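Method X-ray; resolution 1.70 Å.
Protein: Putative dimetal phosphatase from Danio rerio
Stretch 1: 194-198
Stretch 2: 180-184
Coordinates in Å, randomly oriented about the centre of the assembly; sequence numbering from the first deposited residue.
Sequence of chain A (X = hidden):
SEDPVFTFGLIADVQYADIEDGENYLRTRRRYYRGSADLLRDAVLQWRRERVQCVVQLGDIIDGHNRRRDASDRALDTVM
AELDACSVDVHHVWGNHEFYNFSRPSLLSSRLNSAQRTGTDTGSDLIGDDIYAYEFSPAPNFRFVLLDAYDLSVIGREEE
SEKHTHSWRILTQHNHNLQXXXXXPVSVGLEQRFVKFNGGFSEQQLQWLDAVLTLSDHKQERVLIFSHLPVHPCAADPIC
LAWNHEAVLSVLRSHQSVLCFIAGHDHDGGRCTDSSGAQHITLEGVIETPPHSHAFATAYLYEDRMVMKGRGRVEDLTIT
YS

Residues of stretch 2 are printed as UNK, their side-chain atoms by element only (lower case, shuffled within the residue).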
ATOM      1  N   PHE A 194      17.375  -1.026   0.115  1.00 23.19           N
ATOM      2  CA  PHE A 194      17.748  -1.367  -1.258  1.00 23.46           C
ATOM      3  C   PHE A 194      17.781  -2.874  -1.463  1.00 24.08           C
ATOM      4  O   PHE A 194      18.853  -3.502  -1.537  1.00 23.39           O
ATOM      5  CB  PHE A 194      19.070  -0.689  -1.652  1.00 23.51           C
ATOM      6  CG  PHE A 194      18.919   0.801  -1.849  1.00 24.06           C
ATOM      7  CD1 PHE A 194      18.236   1.301  -2.962  1.00 25.27           C
ATOM      8  CD2 PHE A 194      19.421   1.696  -0.912  1.00 24.47           C
ATOM      9  CE1 PHE A 194      18.075   2.675  -3.141  1.00 25.96           C
ATOM     10  CE2 PHE A 194      19.269   3.073  -1.084  1.00 25.98           C
ATOM     11  CZ  PHE A 194      18.601   3.560  -2.202  1.00 25.06           C
ATOM     12  N   VAL A 195      16.572  -3.421  -1.563  1.00 24.12           N
ATOM     13  CA  VAL A 195      16.312  -4.838  -1.765  1.00 24.80           C
ATOM     14  C   VAL A 195      15.278  -4.991  -2.877  1.00 24.88           C
ATOM     15  O   VAL A 195      14.521  -4.053  -3.157  1.00 25.26           O
ATOM     16  CB  VAL A 195      15.771  -5.533  -0.474  1.00 24.38           C
ATOM     17  CG1 VAL A 195      16.890  -5.653   0.552  1.00 25.64           C
ATOM     18  CG2 VAL A 195      14.570  -4.783   0.111  1.00 25.24           C
ATOM     19  N   LYS A 196      15.267  -6.174  -3.485  1.00 24.85           N
ATOM     20  CA  LYS A 196      14.453  -6.514  -4.649  1.00 25.11           C
ATOM     21  C   LYS A 196      12.949  -6.468  -4.352  1.00 25.16           C
ATOM     22  O   LYS A 196      12.129  -6.256  -5.261  1.00 24.75           O
ATOM     23  CB  LYS A 196      14.868  -7.922  -5.109  1.00 25.35           C
ATOM     24  CG  LYS A 196      14.280  -8.417  -6.397  1.00 27.34           C
ATOM     25  CD  LYS A 196      14.829  -9.813  -6.696  1.00 26.87           C
ATOM     26  CE  LYS A 196      13.952 -10.542  -7.689  1.00 30.87           C
ATOM     27  NZ  LYS A 196      14.564 -11.840  -8.131  1.00 32.46           N
ATOM     28  N   PHE A 197      12.577  -6.660  -3.080  1.00 24.19           N
ATOM     29  CA  PHE A 197      11.150  -6.628  -2.737  1.00 24.87           C
ATOM     30  C   PHE A 197      10.596  -5.211  -2.498  1.00 24.86           C
ATOM     31  O   PHE A 197       9.427  -5.059  -2.172  1.00 25.51           O
ATOM     32  CB  PHE A 197      10.818  -7.584  -1.588  1.00 24.62           C
ATOM     33  CG  PHE A 197      11.548  -7.317  -0.293  1.00 25.78           C
ATOM     34  CD1 PHE A 197      11.070  -6.348   0.610  1.00 25.97           C
ATOM     35  CD2 PHE A 197      12.652  -8.099   0.077  1.00 27.36           C
ATOM     36  CE1 PHE A 197      11.697  -6.137   1.855  1.00 26.50           C
ATOM     37  CE2 PHE A 197      13.295  -7.901   1.332  1.00 28.70           C
ATOM     38  CZ  PHE A 197      12.821  -6.931   2.211  1.00 26.33           C
ATOM     39  N   ASN A 198      11.457  -4.199  -2.654  1.00 24.90           N
ATOM     40  CA  ASN A 198      11.038  -2.810  -2.648  1.00 25.15           C
ATOM     41  C   ASN A 198      11.113  -2.186  -4.041  1.00 25.45           C
ATOM     42  O   ASN A 198      11.414  -2.854  -5.034  1.00 25.84           O
ATOM     43  CB  ASN A 198      11.849  -1.990  -1.634  1.00 25.40           C
ATOM     44  CG  ASN A 198      11.591  -2.416  -0.214  1.00 25.02           C
ATOM     45  OD1 ASN A 198      10.527  -2.981   0.104  1.00 25.51           O
ATOM     46  ND2 ASN A 198      12.540  -2.126   0.669  1.00 24.68           N
ATOM     47  N   UNK A 180      21.294 -12.932  -4.469  1.00 27.11           N
ATOM     48  CA  UNK A 180      19.982 -12.829  -3.832  1.00 26.77           C
ATOM     49  C   UNK A 180      19.734 -11.403  -3.383  1.00 25.61           C
ATOM     50  O   UNK A 180      20.064 -11.019  -2.256  1.00 25.23           O
ATOM     51  o   UNK A 180      18.242 -14.474  -1.017  1.00 34.08           O
ATOM     52  o   UNK A 180      17.541 -13.047  -2.529  1.00 29.45           O
ATOM     53  c   UNK A 180      18.442 -13.763  -2.024  1.00 28.92           C
ATOM     54  c   UNK A 180      19.845 -13.789  -2.643  1.00 27.57           C
ATOM     55  N   UNK A 181      19.123 -10.625  -4.269  1.00 24.73           N
ATOM     56  CA  UNK A 181      18.888  -9.211  -4.001  1.00 24.05           C
ATOM     57  C   UNK A 181      17.762  -8.929  -2.981  1.00 24.31           C
ATOM     58  O   UNK A 181      17.471  -7.767  -2.680  1.00 24.97           O
ATOM     59  c   UNK A 181      19.681  -7.840  -7.584  1.00 24.69           C
ATOM     60  c   UNK A 181      18.699  -8.435  -5.322  1.00 24.13           C
ATOM     61  c   UNK A 181      19.987  -8.253  -6.142  1.00 24.34           C
ATOM     62  c   UNK A 181      20.945  -7.261  -5.498  1.00 25.07           C
ATOM     63  N   UNK A 182      17.136  -9.982  -2.447  1.00 25.11           N
ATOM     64  CA  UNK A 182      16.202  -9.818  -1.317  1.00 26.33           C
ATOM     65  C   UNK A 182      16.954  -9.653   0.009  1.00 26.23           C
ATOM     66  O   UNK A 182      16.358  -9.270   1.021  1.00 26.78           O
ATOM     67  n   UNK A 182      14.043 -12.172  -2.969  1.00 33.32           N
ATOM     68  c   UNK A 182      14.199 -11.012  -2.324  1.00 28.68           C
ATOM     69  o   UNK A 182      13.579  -9.995  -2.625  1.00 28.32           O
ATOM     70  c   UNK A 182      15.229 -11.003  -1.209  1.00 26.80           C
ATOM     71  N   UNK A 183      18.246  -9.958   0.004  1.00 25.98           N
ATOM     72  CA  UNK A 183      19.071  -9.772   1.203  1.00 26.54           C
ATOM     73  C   UNK A 183      19.602  -8.340   1.229  1.00 26.01           C
ATOM     74  O   UNK A 183      20.234  -7.904   0.261  1.00 25.47           O
ATOM     75  c   UNK A 183      20.239 -10.768   1.248  1.00 26.95           C
ATOM     76  c   UNK A 183      19.013 -12.590   2.496  1.00 31.92           C
ATOM     77  c   UNK A 183      21.131 -13.115   1.224  1.00 31.61           C
ATOM     78  c   UNK A 183      19.876 -12.256   1.264  1.00 29.53           C
ATOM     79  N   UNK A 184      19.372  -7.615   2.341  1.00 25.59           N
ATOM     80  CA  UNK A 184      19.767  -6.206   2.356  1.00 25.38           C
ATOM     81  C   UNK A 184      21.285  -6.067   2.360  1.00 24.85           C
ATOM     82  O   UNK A 184      21.984  -6.999   2.784  1.00 25.16           O
ATOM     83  c   UNK A 184      19.163  -5.685   3.660  1.00 25.24           C
ATOM     84  c   UNK A 184      18.755  -8.024   3.616  1.00 26.30           C
ATOM     85  c   UNK A 184      19.083  -6.875   4.540  1.00 25.51           C
TER

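Position 180 carries four side-chain atoms beyond CA: two carbons and two oxygens. One carbon is bonded to CA, and the second carries both oxygens. This is a short carboxylate. The side chain stays clear of stretch 1. The nearest approach is 5.9 Å, from the side-chain oxygen that faces N of position 182 to Lys196 CD. That oxygen accepts a hydrogen bond from the backbone N of position 182. The residue is Asp180. The oxygen in question is OD1, and the N of position 182 lies 3.1 Å from Asp180 OD1. Asp180 also opens a type I beta turn that ends at position 183. The N of position 183 closes it, 3.1 Å from Asp180 O.

Position 181 has four side-chain carbons and no heteroatom. The chain forks at the second carbon, the one after CB, so it is not branched at CB. Its CB lies 3.9 Å from Lys196 CB. The backbone O does more: it points at stretch 1 and meets the N of Lys196. A four-carbon side chain forked in this way is leucine, Leu181. Its chi1 is m and its chi2 is t.

Position 182 has two side-chain carbons, and the second carries one oxygen and one nitrogen. This is an amide one carbon shorter than glutamine. CA to CB points away from stretch 1 overall, yet the end of the side chain comes nearer. The side-chain oxygen lies close to Lys196 and Phe197. The residue is Asn182. Asn182 OD1 is 3.5 Å from Lys196 CB and 3.4 Å from Phe197 CD2. The backbone also takes part, with Asn182 O 3.4 Å from Phe197 CE2. That oxygen sits at the edge of the ring, near its plane.

Position 183 again has four carbons, forked at the second. CA to CB points away from stretch 1, and the side chain comes no closer than 6.2 Å, from CB of position 183 to Val195 CG1. The residue is Leu183. It meets stretch 1 through its backbone, with Leu183 C 3.9 Å from Val195 CG1. Its side chain has chi1 m and chi2 t.

Position 184 has three side-chain carbons that close a ring onto the backbone N. CA of position 184 lies 3.4 Å from Val195 CG1 and its CB 3.9 Å from Val195 CG1. Only proline closes such a ring, so the residue is Pro184. The ring pucker is C-gamma endo.

The contact joins two type I turns, Asp180 to Leu183 and Val195 to Asn198. One hydrogen bond ties them: Lys196 N donates to Leu181 O at 2.8 Å, with an angle of 158° at the hydrogen. Leu181 O also receives a CA-H...O contact from Val195 CA at 3.3 Å. Around this link the packing is modest. Val195 lies against Pro184, while Phe197 presents its ring edge to Asn182 O. Lys196 starts toward stretch 2 at CB, but its extended side chain leads away. The two stretches bury 311 Å² between them, both sides summed, with Asn182 giving the largest share.

Stretch 2 (180-184) DLNLP
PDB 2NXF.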